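Local structure of aminotransferase, class V family protein (Trichomonas vaginalis, 5F8V) at residues Asn68-Phe73 against Ile214-Leu219; Pro86-Gly91 against Asp232-Val237; Val292-Pro297 against Asp311-Lys316; Ala131-Val136 against Gln160-Gln165. The protein probably catalyses the pyridoxal-phosphate-dependent, reversible transfer of an amino group between phosphoserine and 2-oxoglutarate in serine biosynthesis. One frame throughout, in Å; residues are numbered along the deposited sequence.

Overall arrangement
Along the chain the segments of interactions 1 and 2 alternate, interaction 4 lies wholly in the span between their halves, and interaction 3 follows them all. Interactions 1 and 2 have centres 10 Å apart and touch: the first pairs strands 69-75 and 209-215 at one border of the seven-stranded mixed sheet, and the second joins helices 78-89 and 233-238, the elements that come next after those strands. Interactions 3 and 4 lie about 12 Å apart, centre to centre, joined by a salt bridge from Lys296 to Glu135. Centres of interactions 1 and 3 are about 39 Å apart, on opposite sides of the chain's centre, so the contacts form two separate clusters.

Interaction 1. Residues Asn68-Phe73 against Ile214-Leu219; sequences NFNILF and IRKDML
Phe69 lies against Arg215, whose CG sits over one ring face, 3.9 Å from the ring centroid and displaced toward the rim. This is a CH-pi contact made by the aliphatic part of the arginine; the guanidinium stands 82° from the ring plane, and NH1 is modelled in a salt bridge with Asp217 OD2 whose detailed geometry is doubtful. With CG anti to its backbone N (chi1 -158°), Arg215 starts its chain across CE1 and CZ of the ring. A long side chain that is aliphatic near the backbone and charged at its tip suits this border between core and surface. On the opposite sheet face, Asn70 crosses Lys216 at about a right angle, OD1 lying 3.3 Å from CE, while the extended lysine carries NZ on to Glu67 O. Leu72 CD1 meets Ile214 CD1 at 3.8 Å, two branched aliphatics filling the layer beneath Tyr233 of helix 233-238. The backbones form an antiparallel pair at the border of the aminotransferase's mixed sheet: Asn70 and Ile214 are its hydrogen-bonded pair, with Asn70 N to Ile214 O at 2.8 Å and Ile214 N to Asn70 O at 3.0 Å, and Phe69 and Arg215 its non-hydrogen-bonded one. Lys216 N adds a bond to Asn68 O, 2.8 Å long. Further out, Trp190 meets the Phe69 ring edge-to-face, and Arg60 donates to Phe69 O.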
# COMPACT_ATOMS: atom_id res chain seq x y z
N ASN A 68 -21.42 -8.32 13.64
CA ASN A 68 -20.32 -8.62 14.59
C ASN A 68 -18.92 -8.69 13.95
O ASN A 68 -17.96 -9.08 14.62
CB ASN A 68 -20.61 -9.90 15.40
CG ASN A 68 -20.74 -11.14 14.53
OD1 ASN A 68 -21.27 -11.07 13.43
ND2 ASN A 68 -20.29 -12.28 15.03
N PHE A 69 -18.80 -8.29 12.68
CA PHE A 69 -17.51 -8.19 12.00
C PHE A 69 -17.21 -6.75 11.59
O PHE A 69 -18.07 -6.07 11.07
CB PHE A 69 -17.50 -9.07 10.76
CG PHE A 69 -17.48 -10.53 11.06
CD1 PHE A 69 -16.30 -11.26 10.99
CD2 PHE A 69 -18.65 -11.18 11.44
CE1 PHE A 69 -16.29 -12.62 11.27
CE2 PHE A 69 -18.64 -12.54 11.74
CZ PHE A 69 -17.46 -13.26 11.65
N ASN A 70 -15.98 -6.31 11.85
CA ASN A 70 -15.44 -5.08 11.27
C ASN A 70 -14.86 -5.36 9.87
O ASN A 70 -14.39 -6.46 9.62
CB ASN A 70 -14.31 -4.50 12.13
CG ASN A 70 -14.76 -4.17 13.54
OD1 ASN A 70 -15.61 -3.31 13.73
ND2 ASN A 70 -14.17 -4.83 14.52
N ILE A 71 -14.90 -4.35 9.00
CA ILE A 71 -14.32 -4.43 7.66
C ILE A 71 -13.22 -3.38 7.57
O ILE A 71 -13.46 -2.20 7.84
CB ILE A 71 -15.37 -4.21 6.55
CG1 ILE A 71 -16.49 -5.26 6.66
CG2 ILE A 71 -14.72 -4.27 5.17
CD1 ILE A 71 -17.67 -5.03 5.73
N LEU A 72 -12.01 -3.81 7.21
CA LEU A 72 -10.88 -2.89 7.04
C LEU A 72 -10.37 -2.87 5.61
O LEU A 72 -10.34 -3.89 4.95
CB LEU A 72 -9.71 -3.29 7.96
CG LEU A 72 -9.97 -3.50 9.45
CD1 LEU A 72 -8.65 -3.76 10.16
CD2 LEU A 72 -10.66 -2.30 10.08
N PHE A 73 -10.00 -1.68 5.15
CA PHE A 73 -9.14 -1.50 3.99
C PHE A 73 -7.82 -1.03 4.56
O PHE A 73 -7.79 -0.02 5.28
CB PHE A 73 -9.69 -0.43 3.06
CG PHE A 73 -10.98 -0.81 2.39
CD1 PHE A 73 -10.99 -1.67 1.30
CD2 PHE A 73 -12.20 -0.30 2.85
CE1 PHE A 73 -12.18 -2.02 0.68
CE2 PHE A 73 -13.39 -0.65 2.23
CZ PHE A 73 -13.38 -1.51 1.15
N ILE A 214 -12.72 -8.83 10.31
CA ILE A 214 -12.38 -9.35 11.65
C ILE A 214 -13.60 -9.45 12.56
O ILE A 214 -14.35 -8.48 12.69
CB ILE A 214 -11.34 -8.46 12.37
CG1 ILE A 214 -10.13 -8.19 11.46
CG2 ILE A 214 -10.90 -9.10 13.70
CD1 ILE A 214 -9.19 -7.11 11.95
N ARG A 215 -13.79 -10.61 13.20
CA ARG A 215 -14.88 -10.80 14.16
C ARG A 215 -14.53 -9.98 15.42
O ARG A 215 -13.41 -10.06 15.91
CB ARG A 215 -15.04 -12.29 14.51
CG ARG A 215 -16.41 -12.68 15.05
CD ARG A 215 -16.31 -13.74 16.13
NE ARG A 215 -16.08 -15.10 15.66
CZ ARG A 215 -15.47 -16.07 16.35
NH1 ARG A 215 -14.99 -15.87 17.58
NH2 ARG A 215 -15.32 -17.26 15.78
N LYS A 216 -15.49 -9.20 15.92
CA LYS A 216 -15.21 -8.18 16.96
C LYS A 216 -14.59 -8.68 18.28
O LYS A 216 -13.73 -7.99 18.83
CB LYS A 216 -16.46 -7.34 17.25
CG LYS A 216 -16.75 -6.32 16.17
CD LYS A 216 -18.08 -5.62 16.35
CE LYS A 216 -18.26 -4.57 15.27
NZ LYS A 216 -19.64 -4.02 15.26
N ASP A 217 -15.02 -9.84 18.77
CA ASP A 217 -14.41 -10.42 20.00
C ASP A 217 -12.95 -10.88 19.83
O ASP A 217 -12.22 -10.98 20.82
CB ASP A 217 -15.25 -11.58 20.58
CG ASP A 217 -15.39 -12.75 19.62
OD1 ASP A 217 -15.59 -12.46 18.43
OD2 ASP A 217 -15.31 -13.93 20.04
N MET A 218 -12.51 -11.12 18.59
CA MET A 218 -11.10 -11.44 18.33
C MET A 218 -10.18 -10.26 18.67
O MET A 218 -9.07 -10.46 19.15
CB MET A 218 -10.87 -11.85 16.86
CG MET A 218 -11.59 -13.12 16.44
SD MET A 218 -10.95 -14.61 17.22
CE MET A 218 -9.36 -14.77 16.41
N LEU A 219 -10.66 -9.03 18.45
CA LEU A 219 -9.91 -7.83 18.80
C LEU A 219 -9.96 -7.45 20.29
O LEU A 219 -9.21 -6.57 20.72
CB LEU A 219 -10.38 -6.65 17.95
CG LEU A 219 -10.07 -6.80 16.46
CD1 LEU A 219 -10.66 -5.63 15.70
CD2 LEU A 219 -8.57 -6.90 16.20

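Interaction 2. Residues Pro86-Gly91 against Asp232-Val237; sequences PFNFIG and DYRIQV
Asn88 and Arg234 hold the two helices together by hydrogen bonds. The arginine grips the asparagine end-on with two nitrogens: NH2 donates to the backbone Asn88 O at 2.9 Å, in the carbonyl plane and on a lone pair, while NH1 reaches the side-chain OD1, also at 2.9 Å. Amide and guanidinium are nearly coplanar, 12° apart. Asn88 OD1 accepts a second, straighter bond from Tyr233 N, 2.9 Å long with an angle of 170° at the hydrogen, and so helps to satisfy the start of helix 233-238. An asparagine suits this place because its amide can donate as well: ND2 bonds to Ala84 O and Met231 O.

The charged interaction lies within 232-237. Asp232 is the N-cap; its CG lies anti to the backbone N (chi1 -174°), and OD1 accepts from Arg234 N at 3.2 Å and from Arg234 NH1 at 2.8 Å, the two donors coming from opposite faces of the carboxylate. That salt bridge helps fix the guanidinium that clasps Asn88, and NH2 also bonds to Arg221 O.

Van der Waals packing completes the buried contact. Tyr233 CD2 lies 3.4 Å from Asn88 CG, the amide carbon, and makes an apolar contact with Phe89 CZ at 3.9 Å, the two aromatic side chains crossing at about a right angle, while the tyrosine hydroxyl bonds to Gln81. The arrangement is an Asp N-cap whose helix start is docked on the C-terminal part of helix 78-89, against the sheet of this class V aminotransferase.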
# COMPACT_ATOMS: atom_id res chain seq x y z
N PRO A 86 -0.54 -13.04 13.67
CA PRO A 86 -0.14 -13.46 15.02
C PRO A 86 0.03 -12.32 16.03
O PRO A 86 -0.35 -12.50 17.19
CB PRO A 86 1.19 -14.21 14.78
CG PRO A 86 1.66 -13.78 13.44
CD PRO A 86 0.42 -13.50 12.66
N PHE A 87 0.56 -11.17 15.61
CA PHE A 87 0.61 -9.98 16.47
C PHE A 87 -0.75 -9.70 17.10
O PHE A 87 -0.84 -9.45 18.30
CB PHE A 87 1.06 -8.72 15.72
CG PHE A 87 2.54 -8.55 15.65
CD1 PHE A 87 3.28 -8.28 16.80
CD2 PHE A 87 3.22 -8.65 14.43
CE1 PHE A 87 4.65 -8.13 16.74
CE2 PHE A 87 4.59 -8.49 14.37
CZ PHE A 87 5.31 -8.23 15.53
N ASN A 88 -1.80 -9.79 16.27
CA ASN A 88 -3.16 -9.41 16.65
C ASN A 88 -4.01 -10.47 17.35
O ASN A 88 -4.89 -10.12 18.14
CB ASN A 88 -3.94 -8.91 15.41
CG ASN A 88 -3.60 -7.48 15.03
OD1 ASN A 88 -4.19 -6.54 15.56
ND2 ASN A 88 -2.66 -7.30 14.10
N PHE A 89 -3.78 -11.75 17.06
CA PHE A 89 -4.74 -12.81 17.43
C PHE A 89 -4.22 -13.99 18.25
O PHE A 89 -5.01 -14.88 18.60
CB PHE A 89 -5.44 -13.36 16.18
CG PHE A 89 -6.17 -12.32 15.37
CD1 PHE A 89 -7.18 -11.55 15.95
CD2 PHE A 89 -5.87 -12.13 14.02
CE1 PHE A 89 -7.86 -10.60 15.20
CE2 PHE A 89 -6.55 -11.19 13.28
CZ PHE A 89 -7.55 -10.42 13.87
N ILE A 90 -2.93 -14.04 18.56
CA ILE A 90 -2.42 -15.03 19.52
C ILE A 90 -3.09 -14.82 20.89
O ILE A 90 -3.49 -15.77 21.54
CB ILE A 90 -0.88 -14.99 19.64
CG1 ILE A 90 -0.25 -15.57 18.37
CG2 ILE A 90 -0.40 -15.78 20.86
CD1 ILE A 90 1.24 -15.34 18.26
N GLY A 91 -3.20 -13.56 21.29
CA GLY A 91 -3.67 -13.20 22.62
C GLY A 91 -2.74 -13.78 23.67
O GLY A 91 -1.52 -13.64 23.56
N ASP A 232 -1.81 -2.79 14.14
CA ASP A 232 -2.72 -3.17 15.22
C ASP A 232 -4.11 -2.89 14.70
O ASP A 232 -4.48 -1.73 14.49
CB ASP A 232 -2.43 -2.36 16.49
CG ASP A 232 -3.26 -2.81 17.70
OD1 ASP A 232 -4.29 -3.51 17.56
OD2 ASP A 232 -2.86 -2.44 18.82
N TYR A 233 -4.89 -3.95 14.47
CA TYR A 233 -6.18 -3.81 13.81
C TYR A 233 -7.20 -3.03 14.66
O TYR A 233 -8.10 -2.41 14.10
CB TYR A 233 -6.75 -5.17 13.39
CG TYR A 233 -5.99 -5.90 12.29
CD1 TYR A 233 -5.58 -5.26 11.12
CD2 TYR A 233 -5.72 -7.27 12.41
CE1 TYR A 233 -4.90 -5.95 10.11
CE2 TYR A 233 -5.04 -7.96 11.41
CZ TYR A 233 -4.64 -7.31 10.26
OH TYR A 233 -3.98 -8.03 9.29
N ARG A 234 -7.05 -3.06 15.99
CA ARG A 234 -7.85 -2.21 16.89
C ARG A 234 -7.68 -0.74 16.56
O ARG A 234 -8.66 -0.00 16.50
CB ARG A 234 -7.42 -2.42 18.36
CG ARG A 234 -7.75 -3.79 18.91
CD ARG A 234 -6.75 -4.26 19.95
NE ARG A 234 -6.76 -5.72 20.01
CZ ARG A 234 -6.17 -6.53 19.13
NH1 ARG A 234 -5.48 -6.04 18.10
NH2 ARG A 234 -6.27 -7.84 19.29
N ILE A 235 -6.43 -0.32 16.34
CA ILE A 235 -6.12 1.06 15.96
C ILE A 235 -6.81 1.42 14.63
O ILE A 235 -7.34 2.51 14.50
CB ILE A 235 -4.58 1.34 15.94
CG1 ILE A 235 -4.08 1.76 17.34
CG2 ILE A 235 -4.20 2.48 14.99
CD1 ILE A 235 -4.36 0.75 18.43
N GLN A 236 -6.79 0.50 13.66
CA GLN A 236 -7.49 0.70 12.37
C GLN A 236 -9.00 0.89 12.57
O GLN A 236 -9.58 1.84 12.06
CB GLN A 236 -7.25 -0.47 11.40
CG GLN A 236 -5.82 -0.59 10.87
CD GLN A 236 -5.37 0.61 10.06
OE1 GLN A 236 -6.18 1.35 9.50
NE2 GLN A 236 -4.06 0.81 10.00
N VAL A 237 -9.61 -0.02 13.32
CA VAL A 237 -11.06 0.02 13.61
C VAL A 237 -11.43 1.33 14.32
O VAL A 237 -12.34 2.04 13.89
CB VAL A 237 -11.50 -1.20 14.46
CG1 VAL A 237 -12.93 -1.05 14.98
CG2 VAL A 237 -11.34 -2.50 13.67

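Interaction 3. Residues Val292-Pro297 against Asp311-Lys316; sequences VNRIKP and DGYENK
Arg294 runs extended from CG to NE (chi2 -174°, chi3 -158°), which lays its chain over one face of the Tyr313 ring, the two side chains running antiparallel to each other. CD stands 3.9 Å from the ring centroid, a CH-pi contact, and beyond it Tyr313 CB sits over the centre of the guanidinium, whose plane is 21° from that of the ring. The tip then reaches Glu314: NH2 makes a salt bridge to OE2 at 2.8 Å, met on the anti side of the carboxylate, with NH1 adding only a weak bond. Arginine serves both needs, its methylenes covering the aromatic face and its charge meeting the glutamate at the surface. Tyrosine is equally apt, since its OH accepts from Arg294 N at 3.0 Å, while Val292 CG2 approaches the ring edge at CE2. Asn293 OD1 takes the bond from Ile295 N, 2.9 Å long, that closes an Asx turn. The contact joins the loop that follows helix 267-286 to the loop between strand 304-307 and helix 318-329, and Asn293 ND2 bonds to Pro306 O of that strand.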
# COMPACT_ATOMS: atom_id res chain seq x y z
N VAL A 292 -2.03 -32.72 -18.46
CA VAL A 292 -2.50 -33.40 -17.24
C VAL A 292 -2.60 -32.43 -16.06
O VAL A 292 -1.80 -31.51 -15.93
CB VAL A 292 -1.55 -34.56 -16.82
CG1 VAL A 292 -1.46 -35.61 -17.92
CG2 VAL A 292 -0.15 -34.05 -16.45
N ASN A 293 -3.60 -32.66 -15.21
CA ASN A 293 -3.73 -31.99 -13.91
C ASN A 293 -4.07 -33.08 -12.91
O ASN A 293 -4.99 -33.85 -13.14
CB ASN A 293 -4.82 -30.91 -13.95
CG ASN A 293 -5.23 -30.42 -12.55
OD1 ASN A 293 -5.81 -31.17 -11.77
ND2 ASN A 293 -4.96 -29.15 -12.26
N ARG A 294 -3.34 -33.10 -11.80
CA ARG A 294 -3.39 -34.19 -10.80
C ARG A 294 -4.36 -33.95 -9.65
O ARG A 294 -4.59 -34.85 -8.85
CB ARG A 294 -2.00 -34.40 -10.17
CG ARG A 294 -1.15 -35.46 -10.84
CD ARG A 294 0.12 -35.70 -10.05
NE ARG A 294 1.18 -36.30 -10.86
CZ ARG A 294 2.44 -36.48 -10.46
NH1 ARG A 294 2.83 -36.14 -9.24
NH2 ARG A 294 3.32 -37.02 -11.30
N ILE A 295 -4.89 -32.74 -9.53
CA ILE A 295 -5.66 -32.37 -8.34
C ILE A 295 -6.98 -33.11 -8.38
O ILE A 295 -7.65 -33.13 -9.42
CB ILE A 295 -5.88 -30.84 -8.24
CG1 ILE A 295 -4.54 -30.08 -8.28
CG2 ILE A 295 -6.68 -30.49 -6.98
CD1 ILE A 295 -3.48 -30.55 -7.32
N LYS A 296 -7.35 -33.74 -7.27
CA LYS A 296 -8.62 -34.47 -7.20
C LYS A 296 -9.78 -33.50 -7.42
O LYS A 296 -9.70 -32.36 -6.97
CB LYS A 296 -8.77 -35.20 -5.86
CG LYS A 296 -7.87 -36.43 -5.73
CD LYS A 296 -8.08 -37.17 -4.42
CE LYS A 296 -6.96 -38.18 -4.19
NZ LYS A 296 -7.08 -38.91 -2.89
N PRO A 297 -10.83 -33.94 -8.14
CA PRO A 297 -11.93 -33.05 -8.55
C PRO A 297 -12.58 -32.27 -7.40
O PRO A 297 -12.94 -31.10 -7.57
CB PRO A 297 -12.94 -33.99 -9.22
CG PRO A 297 -12.58 -35.36 -8.75
CD PRO A 297 -11.10 -35.34 -8.55
N ASP A 311 4.37 -35.77 -18.36
CA ASP A 311 5.31 -36.14 -17.29
C ASP A 311 5.88 -34.91 -16.56
O ASP A 311 6.93 -35.00 -15.91
CB ASP A 311 6.44 -37.02 -17.86
CG ASP A 311 7.16 -36.40 -19.06
OD1 ASP A 311 7.16 -35.15 -19.20
OD2 ASP A 311 7.72 -37.17 -19.88
N GLY A 312 5.18 -33.78 -16.64
CA GLY A 312 5.73 -32.50 -16.20
C GLY A 312 5.78 -32.25 -14.70
O GLY A 312 6.47 -31.32 -14.25
N TYR A 313 5.07 -33.05 -13.91
CA TYR A 313 5.07 -32.87 -12.44
C TYR A 313 6.43 -33.20 -11.83
O TYR A 313 6.98 -32.41 -11.08
CB TYR A 313 3.97 -33.71 -11.77
CG TYR A 313 2.62 -33.02 -11.69
CD1 TYR A 313 2.37 -32.06 -10.71
CD2 TYR A 313 1.60 -33.33 -12.58
CE1 TYR A 313 1.13 -31.42 -10.61
CE2 TYR A 313 0.36 -32.70 -12.50
CZ TYR A 313 0.13 -31.75 -11.52
OH TYR A 313 -1.10 -31.15 -11.45
N GLU A 314 6.97 -34.36 -12.20
CA GLU A 314 8.25 -34.85 -11.66
C GLU A 314 9.44 -34.73 -12.63
O GLU A 314 10.59 -34.81 -12.18
CB GLU A 314 8.06 -36.30 -11.19
CG GLU A 314 7.04 -36.43 -10.06
CD GLU A 314 6.62 -37.86 -9.78
OE1 GLU A 314 7.50 -38.72 -9.57
OE2 GLU A 314 5.39 -38.13 -9.76
N ASN A 315 9.19 -34.54 -13.93
CA ASN A 315 10.26 -34.39 -14.94
C ASN A 315 10.23 -33.01 -15.60
O ASN A 315 9.53 -32.80 -16.58
CB ASN A 315 10.14 -35.49 -16.02
CG ASN A 315 10.11 -36.88 -15.43
OD1 ASN A 315 9.05 -37.51 -15.32
ND2 ASN A 315 11.28 -37.38 -15.04
N LYS A 316 11.00 -32.07 -15.05
CA LYS A 316 10.97 -30.68 -15.50
C LYS A 316 11.75 -30.50 -16.81
O LYS A 316 12.81 -31.08 -17.00
CB LYS A 316 11.54 -29.73 -14.43
CG LYS A 316 10.85 -29.79 -13.07
CD LYS A 316 9.36 -29.46 -13.12
CE LYS A 316 8.70 -29.61 -11.75
NZ LYS A 316 7.22 -29.68 -11.86

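Interaction 4. Residues Ala131-Val136 against Gln160-Gln165; sequences ANPVEV and QGIEFQ
Val136 and Ile162 meet through their CG2 methyls, 3.6 Å apart. From its CB, directed at 160-165, Val136 divides: CG1, anti to the backbone N (chi1 173°), approaches Phe164 CZ at 3.7 Å, while CG2 serves both neighbours, touching the isoleucine and lying over one face of the Phe164 ring, 4.0 Å from its centroid, in a CH-pi contact. Two methyls on one carbon let a short side chain fill the angle between an aliphatic and an aromatic partner. The segment 160-165 enters the short, weakly bonded antiparallel pair of strands 156-157 and 162-163 by a G1 beta bulge, in which Gly161 and Ile162 both face Glu157; the positive phi of Gly161 (67°) is one that glycine adopts readily. Ile162 sends its longer branch to the proline, with CD1 3.7 Å from Pro133 CG. The rigid proline ring also receives Gln160 CG at 4.0 Å, so this glutamine packs by its methylene while NE2 turns to Thr103 OG1. Around this apolar patch, Trp299 touches Val136, and the Phe164 ring meets Tyr153 edge-to-face.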
# COMPACT_ATOMS: atom_id res chain seq x y z
N ALA A 131 5.89 -31.68 -2.65
CA ALA A 131 6.25 -30.82 -3.79
C ALA A 131 5.06 -30.57 -4.72
O ALA A 131 4.90 -29.47 -5.23
CB ALA A 131 7.41 -31.41 -4.56
N ASN A 132 4.25 -31.61 -4.94
CA ASN A 132 3.04 -31.50 -5.77
C ASN A 132 1.85 -32.21 -5.11
O ASN A 132 1.51 -33.33 -5.48
CB ASN A 132 3.29 -32.09 -7.15
CG ASN A 132 4.44 -31.41 -7.87
OD1 ASN A 132 4.39 -30.20 -8.10
ND2 ASN A 132 5.49 -32.16 -8.19
N PRO A 133 1.19 -31.54 -4.14
CA PRO A 133 0.03 -32.18 -3.51
C PRO A 133 -1.12 -32.34 -4.49
O PRO A 133 -1.28 -31.52 -5.38
CB PRO A 133 -0.34 -31.23 -2.37
CG PRO A 133 0.22 -29.92 -2.78
CD PRO A 133 1.48 -30.23 -3.54
N VAL A 134 -1.89 -33.41 -4.31
CA VAL A 134 -3.07 -33.70 -5.14
C VAL A 134 -4.38 -33.43 -4.41
O VAL A 134 -5.46 -33.58 -4.98
CB VAL A 134 -3.06 -35.16 -5.67
CG1 VAL A 134 -1.73 -35.46 -6.36
CG2 VAL A 134 -3.33 -36.17 -4.55
N GLU A 135 -4.29 -33.03 -3.14
CA GLU A 135 -5.45 -32.88 -2.27
C GLU A 135 -5.06 -32.12 -1.01
O GLU A 135 -3.88 -31.94 -0.73
CB GLU A 135 -6.03 -34.27 -1.90
CG GLU A 135 -5.04 -35.19 -1.17
CD GLU A 135 -5.56 -36.61 -0.94
OE1 GLU A 135 -6.77 -36.87 -1.10
OE2 GLU A 135 -4.73 -37.48 -0.59
N VAL A 136 -6.07 -31.67 -0.26
CA VAL A 136 -5.89 -31.27 1.13
C VAL A 136 -5.83 -32.57 1.94
O VAL A 136 -6.69 -33.44 1.74
CB VAL A 136 -7.05 -30.39 1.62
CG1 VAL A 136 -6.94 -30.13 3.12
CG2 VAL A 136 -7.08 -29.09 0.84
N GLN A 160 -0.72 -24.26 -6.65
CA GLN A 160 -1.10 -25.67 -6.69
C GLN A 160 -2.49 -25.91 -7.29
O GLN A 160 -2.79 -27.01 -7.76
CB GLN A 160 -1.02 -26.27 -5.29
CG GLN A 160 0.39 -26.46 -4.75
CD GLN A 160 1.04 -25.18 -4.27
OE1 GLN A 160 0.38 -24.27 -3.78
NE2 GLN A 160 2.35 -25.11 -4.39
N GLY A 161 -3.34 -24.89 -7.29
CA GLY A 161 -4.73 -25.04 -7.75
C GLY A 161 -5.57 -25.94 -6.84
O GLY A 161 -6.39 -26.72 -7.34
N ILE A 162 -5.37 -25.81 -5.53
CA ILE A 162 -6.13 -26.56 -4.50
C ILE A 162 -7.06 -25.58 -3.76
O ILE A 162 -6.58 -24.63 -3.15
CB ILE A 162 -5.18 -27.26 -3.51
CG1 ILE A 162 -4.29 -28.26 -4.27
CG2 ILE A 162 -5.97 -27.99 -2.41
CD1 ILE A 162 -3.32 -29.04 -3.42
N GLU A 163 -8.37 -25.81 -3.83
CA GLU A 163 -9.38 -24.93 -3.24
C GLU A 163 -10.33 -25.74 -2.36
O GLU A 163 -10.71 -26.85 -2.72
CB GLU A 163 -10.20 -24.22 -4.33
CG GLU A 163 -11.11 -23.09 -3.82
CD GLU A 163 -11.76 -22.29 -4.94
OE1 GLU A 163 -12.19 -22.89 -5.95
OE2 GLU A 163 -11.86 -21.05 -4.82
N PHE A 164 -10.70 -25.16 -1.23
CA PHE A 164 -11.66 -25.77 -0.33
C PHE A 164 -13.05 -25.48 -0.85
O PHE A 164 -13.32 -24.34 -1.22
CB PHE A 164 -11.54 -25.19 1.08
CG PHE A 164 -10.36 -25.69 1.84
CD1 PHE A 164 -10.53 -26.62 2.87
CD2 PHE A 164 -9.09 -25.23 1.55
CE1 PHE A 164 -9.44 -27.09 3.58
CE2 PHE A 164 -7.99 -25.69 2.26
CZ PHE A 164 -8.17 -26.61 3.29
N GLN A 165 -13.92 -26.48 -0.86
CA GLN A 165 -15.32 -26.27 -1.24
C GLN A 165 -16.15 -25.68 -0.08
O GLN A 165 -17.10 -24.93 -0.33
CB GLN A 165 -15.95 -27.57 -1.75
CG GLN A 165 -15.25 -28.10 -2.99
CD GLN A 165 -16.03 -29.18 -3.72
OE1 GLN A 165 -16.69 -30.02 -3.09
NE2 GLN A 165 -15.97 -29.17 -5.05